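Long-range contact in thermophilic dibenzothiophene desulfurization enzyme C (Paenibacillus sp. A11-2, PDB 5XDC), which probably oxidises dibenzothiophene to its sulfoxide and then its sulfone, using reduced FMN and molecular oxygen: residues L260-S274 and Y299-A313. Residues are numbered along the deposited sequence; the frame is centred on the assembly and turned at random.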
ATOM      1  N   LEU B 260      -5.859 -18.501   1.308  1.00 11.30           N
ATOM      2  CA  LEU B 260      -7.086 -18.096   0.617  1.00 13.62           C
ATOM      3  C   LEU B 260      -8.329 -18.518   1.392  1.00 12.15           C
ATOM      4  O   LEU B 260      -9.321 -17.785   1.438  1.00 13.10           O
ATOM      5  CB  LEU B 260      -7.114 -18.685  -0.791  1.00 12.29           C
ATOM      6  CG  LEU B 260      -5.996 -18.213  -1.710  1.00 13.88           C
ATOM      7  CD1 LEU B 260      -6.038 -19.005  -3.018  1.00 16.74           C
ATOM      8  CD2 LEU B 260      -6.134 -16.728  -2.005  1.00 17.05           C
ATOM      9  N   GLY B 261      -8.304 -19.695   2.017  1.00 12.96           N
ATOM     10  CA  GLY B 261      -9.447 -20.112   2.809  1.00 13.42           C
ATOM     11  C   GLY B 261      -9.671 -19.235   4.029  1.00 14.55           C
ATOM     12  O   GLY B 261     -10.805 -18.839   4.326  1.00 14.21           O
ATOM     13  N   ILE B 262      -8.599 -18.915   4.748  1.00 11.10           N
ATOM     14  CA  ILE B 262      -8.723 -18.020   5.899  1.00 12.05           C
ATOM     15  C   ILE B 262      -9.273 -16.673   5.451  1.00 12.23           C
ATOM     16  O   ILE B 262     -10.166 -16.108   6.089  1.00 13.74           O
ATOM     17  CB  ILE B 262      -7.370 -17.865   6.616  1.00 12.21           C
ATOM     18  CG1 ILE B 262      -6.950 -19.181   7.268  1.00 12.59           C
ATOM     19  CG2 ILE B 262      -7.442 -16.747   7.654  1.00 13.93           C
ATOM     20  CD1 ILE B 262      -5.516 -19.194   7.719  1.00 14.63           C
ATOM     21  N   ALA B 263      -8.766 -16.160   4.324  1.00 13.10           N
ATOM     22  CA  ALA B 263      -9.214 -14.873   3.800  1.00 12.35           C
ATOM     23  C   ALA B 263     -10.704 -14.889   3.491  1.00 12.36           C
ATOM     24  O   ALA B 263     -11.426 -13.939   3.815  1.00 13.90           O
ATOM     25  CB  ALA B 263      -8.417 -14.507   2.552  1.00 13.91           C
ATOM     26  N   ARG B 264     -11.179 -15.945   2.827  1.00 10.91           N
ATOM     27  CA  ARG B 264     -12.598 -16.035   2.499  1.00 12.74           C
ATOM     28  C   ARG B 264     -13.441 -16.163   3.762  1.00 13.72           C
ATOM     29  O   ARG B 264     -14.465 -15.490   3.903  1.00 14.33           O
ATOM     30  CB  ARG B 264     -12.857 -17.204   1.547  1.00 17.91           C
ATOM     31  CG  ARG B 264     -14.343 -17.405   1.246  1.00 18.07           C
ATOM     32  CD  ARG B 264     -14.582 -18.235  -0.021  1.00 21.67           C
ATOM     33  NE  ARG B 264     -14.298 -17.478  -1.249  1.00 22.33           N
ATOM     34  CZ  ARG B 264     -15.142 -16.631  -1.836  1.00 27.87           C
ATOM     35  NH1 ARG B 264     -16.344 -16.403  -1.315  1.00 27.37           N
ATOM     36  NH2 ARG B 264     -14.777 -15.999  -2.956  1.00 21.40           N
ATOM     37  N   GLY B 265     -13.006 -16.991   4.712  1.00 13.77           N
ATOM     38  CA  GLY B 265     -13.756 -17.121   5.951  1.00 16.61           C
ATOM     39  C   GLY B 265     -13.832 -15.818   6.723  1.00 13.77           C
ATOM     40  O   GLY B 265     -14.882 -15.464   7.268  1.00 13.04           O
ATOM     41  N   ALA B 266     -12.716 -15.094   6.786  1.00 12.12           N
ATOM     42  CA  ALA B 266     -12.685 -13.807   7.468  1.00 13.16           C
ATOM     43  C   ALA B 266     -13.631 -12.812   6.801  1.00 14.20           C
ATOM     44  O   ALA B 266     -14.373 -12.089   7.474  1.00 12.91           O
ATOM     45  CB  ALA B 266     -11.258 -13.268   7.470  1.00 12.66           C
ATOM     46  N   LEU B 267     -13.591 -12.736   5.479  1.00 13.41           N
ATOM     47  CA  LEU B 267     -14.422 -11.762   4.783  1.00 13.65           C
ATOM     48  C   LEU B 267     -15.906 -12.060   4.989  1.00 13.38           C
ATOM     49  O   LEU B 267     -16.699 -11.146   5.235  1.00 15.39           O
ATOM     50  CB  LEU B 267     -14.059 -11.743   3.298  1.00 13.36           C
ATOM     51  CG  LEU B 267     -14.364 -10.506   2.455  1.00 26.77           C
ATOM     52  CD1 LEU B 267     -13.808  -9.244   3.045  1.00 17.37           C
ATOM     53  CD2 LEU B 267     -13.803 -10.723   1.041  1.00 32.45           C
ATOM     54  N   GLU B 268     -16.300 -13.334   4.886  0.59 14.88           N
ATOM     55  CA  GLU B 268     -17.698 -13.704   5.103  0.59 15.39           C
ATOM     56  C   GLU B 268     -18.121 -13.451   6.544  0.59 16.68           C
ATOM     57  O   GLU B 268     -19.221 -12.943   6.790  0.59 15.35           O
ATOM     58  CB  GLU B 268     -17.928 -15.170   4.741  0.59 17.20           C
ATOM     59  CG  GLU B 268     -17.829 -15.485   3.266  0.59 20.52           C
ATOM     60  CD  GLU B 268     -19.023 -14.986   2.467  0.59 25.66           C
ATOM     61  OE1 GLU B 268     -19.872 -14.248   3.022  0.59 18.89           O
ATOM     62  OE2 GLU B 268     -19.111 -15.340   1.275  0.59 24.39           O
ATOM     63  N   GLU B 269     -17.265 -13.786   7.510  1.00 15.79           N
ATOM     64  CA  GLU B 269     -17.620 -13.551   8.908  1.00 15.31           C
ATOM     65  C   GLU B 269     -17.766 -12.064   9.188  1.00 16.94           C
ATOM     66  O   GLU B 269     -18.671 -11.644   9.918  1.00 16.32           O
ATOM     67  CB  GLU B 269     -16.568 -14.173   9.835  1.00 14.69           C
ATOM     68  CG  GLU B 269     -16.747 -13.901  11.323  1.00 21.64           C
ATOM     69  CD  GLU B 269     -17.829 -14.754  11.966  1.00 32.89           C
ATOM     70  OE1 GLU B 269     -18.021 -14.620  13.196  1.00 29.16           O
ATOM     71  OE2 GLU B 269     -18.493 -15.541  11.250  1.00 28.57           O
ATOM     72  N   ALA B 270     -16.868 -11.250   8.636  1.00 14.60           N
ATOM     73  CA  ALA B 270     -16.987  -9.810   8.787  1.00 14.62           C
ATOM     74  C   ALA B 270     -18.298  -9.319   8.180  1.00 15.24           C
ATOM     75  O   ALA B 270     -19.035  -8.552   8.809  1.00 15.18           O
ATOM     76  CB  ALA B 270     -15.790  -9.121   8.142  1.00 15.81           C
ATOM     77  N   ALA B 271     -18.607  -9.765   6.958  1.00 14.12           N
ATOM     78  CA  ALA B 271     -19.830  -9.321   6.297  1.00 15.75           C
ATOM     79  C   ALA B 271     -21.051  -9.643   7.149  1.00 17.45           C
ATOM     80  O   ALA B 271     -21.954  -8.808   7.315  1.00 17.40           O
ATOM     81  CB  ALA B 271     -19.947  -9.978   4.922  1.00 16.80           C
ATOM     82  N   HIS B 272     -21.082 -10.850   7.710  1.00 18.80           N
ATOM     83  CA  HIS B 272     -22.173 -11.243   8.596  1.00 21.72           C
ATOM     84  C   HIS B 272     -22.297 -10.299   9.783  1.00 22.18           C
ATOM     85  O   HIS B 272     -23.406  -9.872  10.133  1.00 20.92           O
ATOM     86  CB  HIS B 272     -21.955 -12.678   9.069  1.00 23.59           C
ATOM     87  CG  HIS B 272     -23.008 -13.163  10.017  1.00 31.74           C
ATOM     88  ND1 HIS B 272     -22.881 -13.059  11.385  1.00 47.73           N
ATOM     89  CD2 HIS B 272     -24.212 -13.740   9.792  1.00 41.44           C
ATOM     90  CE1 HIS B 272     -23.960 -13.557  11.965  1.00 44.12           C
ATOM     91  NE2 HIS B 272     -24.782 -13.978  11.020  1.00 40.99           N
ATOM     92  N   TYR B 273     -21.170  -9.945  10.404  1.00 18.46           N
ATOM     93  CA  TYR B 273     -21.186  -9.003  11.518  1.00 17.11           C
ATOM     94  C   TYR B 273     -21.693  -7.639  11.074  1.00 24.42           C
ATOM     95  O   TYR B 273     -22.512  -7.016  11.755  1.00 24.45           O
ATOM     96  CB  TYR B 273     -19.791  -8.871  12.123  1.00 18.56           C
ATOM     97  CG  TYR B 273     -19.766  -7.942  13.306  1.00 18.63           C
ATOM     98  CD1 TYR B 273     -19.613  -6.572  13.141  1.00 19.94           C
ATOM     99  CD2 TYR B 273     -19.898  -8.439  14.602  1.00 20.89           C
ATOM    100  CE1 TYR B 273     -19.597  -5.720  14.218  1.00 23.18           C
ATOM    101  CE2 TYR B 273     -19.890  -7.593  15.689  1.00 23.86           C
ATOM    102  CZ  TYR B 273     -19.743  -6.239  15.497  1.00 23.54           C
ATOM    103  OH  TYR B 273     -19.729  -5.418  16.596  1.00 28.03           O
ATOM    104  N   SER B 274     -21.196  -7.150   9.938  1.00 19.20           N
ATOM    105  CA  SER B 274     -21.604  -5.839   9.451  1.00 23.17           C
ATOM    106  C   SER B 274     -23.111  -5.784   9.222  1.00 20.76           C
ATOM    107  O   SER B 274     -23.769  -4.802   9.582  1.00 21.38           O
ATOM    108  CB  SER B 274     -20.849  -5.513   8.161  1.00 15.19           C
ATOM    109  OG  SER B 274     -19.499  -5.156   8.426  1.00 16.70           O
ATOM    110  N   TYR B 299     -14.931  -3.748   1.755  1.00 14.70           N
ATOM    111  CA  TYR B 299     -15.398  -5.048   1.282  1.00 14.78           C
ATOM    112  C   TYR B 299     -15.091  -5.241  -0.197  1.00 12.53           C
ATOM    113  O   TYR B 299     -14.688  -6.331  -0.614  1.00 15.07           O
ATOM    114  CB  TYR B 299     -16.892  -5.221   1.551  1.00 14.28           C
ATOM    115  CG  TYR B 299     -17.149  -5.586   2.999  1.00 12.64           C
ATOM    116  CD1 TYR B 299     -16.863  -6.863   3.472  1.00 14.41           C
ATOM    117  CD2 TYR B 299     -17.674  -4.665   3.894  1.00 14.63           C
ATOM    118  CE1 TYR B 299     -17.074  -7.202   4.788  1.00 15.67           C
ATOM    119  CE2 TYR B 299     -17.880  -5.002   5.212  1.00 14.45           C
ATOM    120  CZ  TYR B 299     -17.585  -6.275   5.644  1.00 16.01           C
ATOM    121  OH  TYR B 299     -17.787  -6.629   6.959  1.00 16.03           O
ATOM    122  N   GLY B 300     -15.251  -4.189  -0.997  1.00 12.91           N
ATOM    123  CA  GLY B 300     -15.027  -4.325  -2.427  1.00 13.81           C
ATOM    124  C   GLY B 300     -13.572  -4.576  -2.762  1.00 12.79           C
ATOM    125  O   GLY B 300     -13.255  -5.443  -3.582  1.00 15.62           O
ATOM    126  N   GLU B 301     -12.666  -3.822  -2.137  1.00 12.29           N
ATOM    127  CA  GLU B 301     -11.242  -3.998  -2.412  1.00 14.82           C
ATOM    128  C   GLU B 301     -10.807  -5.424  -2.110  1.00 16.61           C
ATOM    129  O   GLU B 301     -10.144  -6.074  -2.928  1.00 14.30           O
ATOM    130  CB  GLU B 301     -10.416  -3.012  -1.588  1.00 18.52           C
ATOM    131  N   PHE B 302     -11.171  -5.927  -0.933  1.00 14.01           N
ATOM    132  CA  PHE B 302     -10.707  -7.245  -0.529  1.00 14.02           C
ATOM    133  C   PHE B 302     -11.447  -8.365  -1.253  1.00 12.83           C
ATOM    134  O   PHE B 302     -10.821  -9.361  -1.635  1.00 15.02           O
ATOM    135  CB  PHE B 302     -10.820  -7.397   0.981  1.00 13.62           C
ATOM    136  CG  PHE B 302      -9.815  -6.584   1.730  1.00 14.56           C
ATOM    137  CD1 PHE B 302      -8.480  -6.683   1.424  1.00 15.29           C
ATOM    138  CD2 PHE B 302     -10.206  -5.704   2.729  1.00 18.82           C
ATOM    139  CE1 PHE B 302      -7.544  -5.941   2.102  1.00 21.98           C
ATOM    140  CE2 PHE B 302      -9.266  -4.963   3.409  1.00 19.93           C
ATOM    141  CZ  PHE B 302      -7.943  -5.070   3.086  1.00 22.45           C
ATOM    142  N   ALA B 303     -12.757  -8.227  -1.478  1.00 14.37           N
ATOM    143  CA  ALA B 303     -13.475  -9.245  -2.243  1.00 15.18           C
ATOM    144  C   ALA B 303     -12.937  -9.350  -3.668  1.00 12.87           C
ATOM    145  O   ALA B 303     -12.810 -10.452  -4.212  1.00 13.13           O
ATOM    146  CB  ALA B 303     -14.969  -8.937  -2.247  1.00 13.75           C
ATOM    147  N   ALA B 304     -12.610  -8.215  -4.289  1.00 12.71           N
ATOM    148  CA  ALA B 304     -12.066  -8.245  -5.646  1.00 14.09           C
ATOM    149  C   ALA B 304     -10.728  -8.971  -5.685  1.00 13.33           C
ATOM    150  O   ALA B 304     -10.498  -9.838  -6.539  1.00 13.28           O
ATOM    151  CB  ALA B 304     -11.904  -6.821  -6.170  1.00 15.40           C
ATOM    152  N   GLN B 305      -9.807  -8.587  -4.797  1.00 12.50           N
ATOM    153  CA  GLN B 305      -8.525  -9.275  -4.738  1.00 14.36           C
ATOM    154  C   GLN B 305      -8.709 -10.763  -4.470  1.00 14.15           C
ATOM    155  O   GLN B 305      -8.013 -11.591  -5.066  1.00 12.01           O
ATOM    156  CB  GLN B 305      -7.635  -8.645  -3.674  1.00 16.66           C
ATOM    157  CG  GLN B 305      -7.210  -7.243  -4.003  1.00 16.92           C
ATOM    158  CD  GLN B 305      -6.367  -6.644  -2.899  1.00 28.74           C
ATOM    159  OE1 GLN B 305      -6.754  -5.665  -2.279  1.00 36.27           O
ATOM    160  NE2 GLN B 305      -5.214  -7.249  -2.636  1.00 39.80           N
ATOM    161  N   LEU B 306      -9.638 -11.124  -3.575  1.00 12.62           N
ATOM    162  CA  LEU B 306      -9.886 -12.542  -3.297  1.00 13.74           C
ATOM    163  C   LEU B 306     -10.351 -13.289  -4.542  1.00 14.28           C
ATOM    164  O   LEU B 306      -9.873 -14.397  -4.821  1.00 15.83           O
ATOM    165  CB  LEU B 306     -10.913 -12.697  -2.183  1.00 13.11           C
ATOM    166  CG  LEU B 306     -11.246 -14.142  -1.806  1.00 11.98           C
ATOM    167  CD1 LEU B 306     -10.043 -14.879  -1.265  1.00 18.10           C
ATOM    168  CD2 LEU B 306     -12.360 -14.137  -0.805  1.00 14.81           C
ATOM    169  N   GLN B 307     -11.289 -12.708  -5.302  1.00 13.59           N
ATOM    170  CA  GLN B 307     -11.772 -13.373  -6.511  1.00 13.91           C
ATOM    171  C   GLN B 307     -10.617 -13.666  -7.448  1.00 13.80           C
ATOM    172  O   GLN B 307     -10.489 -14.777  -7.970  1.00 14.23           O
ATOM    173  CB  GLN B 307     -12.803 -12.517  -7.252  1.00 15.83           C
ATOM    174  CG  GLN B 307     -14.053 -12.093  -6.504  1.00 17.15           C
ATOM    175  CD  GLN B 307     -14.707 -13.183  -5.684  1.00 27.89           C
ATOM    176  OE1 GLN B 307     -15.227 -14.163  -6.227  1.00 27.92           O
ATOM    177  NE2 GLN B 307     -14.726 -12.995  -4.364  1.00 26.26           N
ATOM    178  N   VAL B 308      -9.766 -12.670  -7.684  1.00 12.46           N
ATOM    179  CA  VAL B 308      -8.693 -12.852  -8.649  1.00 12.97           C
ATOM    180  C   VAL B 308      -7.686 -13.872  -8.135  1.00 16.43           C
ATOM    181  O   VAL B 308      -7.224 -14.737  -8.890  1.00 16.25           O
ATOM    182  CB  VAL B 308      -8.029 -11.501  -8.968  1.00 10.48           C
ATOM    183  CG1 VAL B 308      -6.828 -11.699  -9.882  1.00 12.68           C
ATOM    184  CG2 VAL B 308      -9.026 -10.548  -9.619  1.00 14.20           C
ATOM    185  N   ALA B 309      -7.323 -13.786  -6.851  1.00 15.65           N
ATOM    186  CA  ALA B 309      -6.362 -14.734  -6.285  1.00 14.72           C
ATOM    187  C   ALA B 309      -6.891 -16.159  -6.351  1.00 17.73           C
ATOM    188  O   ALA B 309      -6.139 -17.097  -6.647  1.00 18.51           O
ATOM    189  CB  ALA B 309      -6.035 -14.364  -4.840  1.00 13.56           C
ATOM    190  N   GLU B 310      -8.177 -16.348  -6.058  1.00 14.83           N
ATOM    191  CA  GLU B 310      -8.757 -17.689  -6.116  1.00 14.32           C
ATOM    192  C   GLU B 310      -8.774 -18.211  -7.544  1.00 30.97           C
ATOM    193  O   GLU B 310      -8.413 -19.368  -7.803  1.00 21.61           O
ATOM    194  CB  GLU B 310     -10.170 -17.677  -5.557  1.00 16.82           C
ATOM    195  CG  GLU B 310     -10.227 -17.482  -4.051  1.00 18.85           C
ATOM    196  CD  GLU B 310     -11.643 -17.423  -3.506  1.00 21.82           C
ATOM    197  OE1 GLU B 310     -12.568 -16.970  -4.220  1.00 21.72           O
ATOM    198  OE2 GLU B 310     -11.822 -17.813  -2.336  1.00 19.84           O
ATOM    199  N   ALA B 311      -9.216 -17.372  -8.482  1.00 21.26           N
ATOM    200  CA  ALA B 311      -9.277 -17.801  -9.874  1.00 25.06           C
ATOM    201  C   ALA B 311      -7.893 -18.168 -10.377  1.00 27.01           C
ATOM    202  O   ALA B 311      -7.727 -19.147 -11.119  1.00 28.82           O
ATOM    203  CB  ALA B 311      -9.901 -16.707 -10.745  1.00 21.91           C
ATOM    204  N   GLY B 312      -6.880 -17.404  -9.969  1.00 22.70           N
ATOM    205  CA  GLY B 312      -5.517 -17.731 -10.342  1.00 26.87           C
ATOM    206  C   GLY B 312      -5.030 -19.026  -9.722  1.00 40.87           C
ATOM    207  O   GLY B 312      -4.308 -19.799 -10.359  1.00 26.95           O
ATOM    208  N   ALA B 313      -5.390 -19.265  -8.462  1.00 21.20           N
ATOM    209  CA  ALA B 313      -4.956 -20.486  -7.791  1.00 26.91           C
ATOM    210  C   ALA B 313      -5.514 -21.720  -8.482  1.00 20.82           C
ATOM    211  O   ALA B 313      -4.835 -22.754  -8.557  1.00 24.61           O
ATOM    212  CB  ALA B 313      -5.376 -20.462  -6.319  1.00 23.49           C
TER
HETATM  213  O   HOH W   1     -17.042 -15.712  -5.281  1.00 40.34           O
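Leu267 and Leu306 sit at the centre of this antiparallel pairing, each a knob in a hole of the other helix. The segments run at 149° to one another, their axes 10.7 Å apart at closest approach, within the helical C-terminal domain of the acyl-CoA dehydrogenase fold. CD2 of Leu267 comes within 3.6 Å of Ala303 CA, an approach the small alanine permits, while its CD1 lies by Tyr299 CD1. Toward one end, branched Leu260 spreads its methyls, CD2 against Ala309 CB and CD1 against Ala313 CB (3.7 Å). At the other, Tyr299, with CG anti to its own carbonyl carbon (chi1 -79°), slides its ring past Leu267 among Ala270, Ala271 and Ser274; its OH hydrogen-bonds Ser274 OG at 2.7 Å, giving both buried hydroxyls a partner.

The other flank is polar: Arg264 and Glu310 are partly exposed, while Gln307 beside them is buried against the second subunit. Arg264, bent at chi3 (-74°), grips Glu310 side-on: NE meets OE2 at 2.7 Å, almost straight and on its syn lone pair, while NH2 bonds OE1 at 2.7 Å. Leu306 CD2 lies over one guanidinium face, offset toward its rim. A water that Arg264 NH2 meets only weakly donates to Gln307 OE1, which also bonds Gln340 of the second subunit; Gln307 NE2 donates to Ala303 O.

A methionine in place of Arg264 would probably leave the Glu310 carboxylate without its paired charge and freer to turn. The chemistry thus implies a division of labour: close-fitting leucines and alanines join the helices, while a two-pronged, nearly coplanar ion pair fixes the orientation of long side chains along the partly exposed edge.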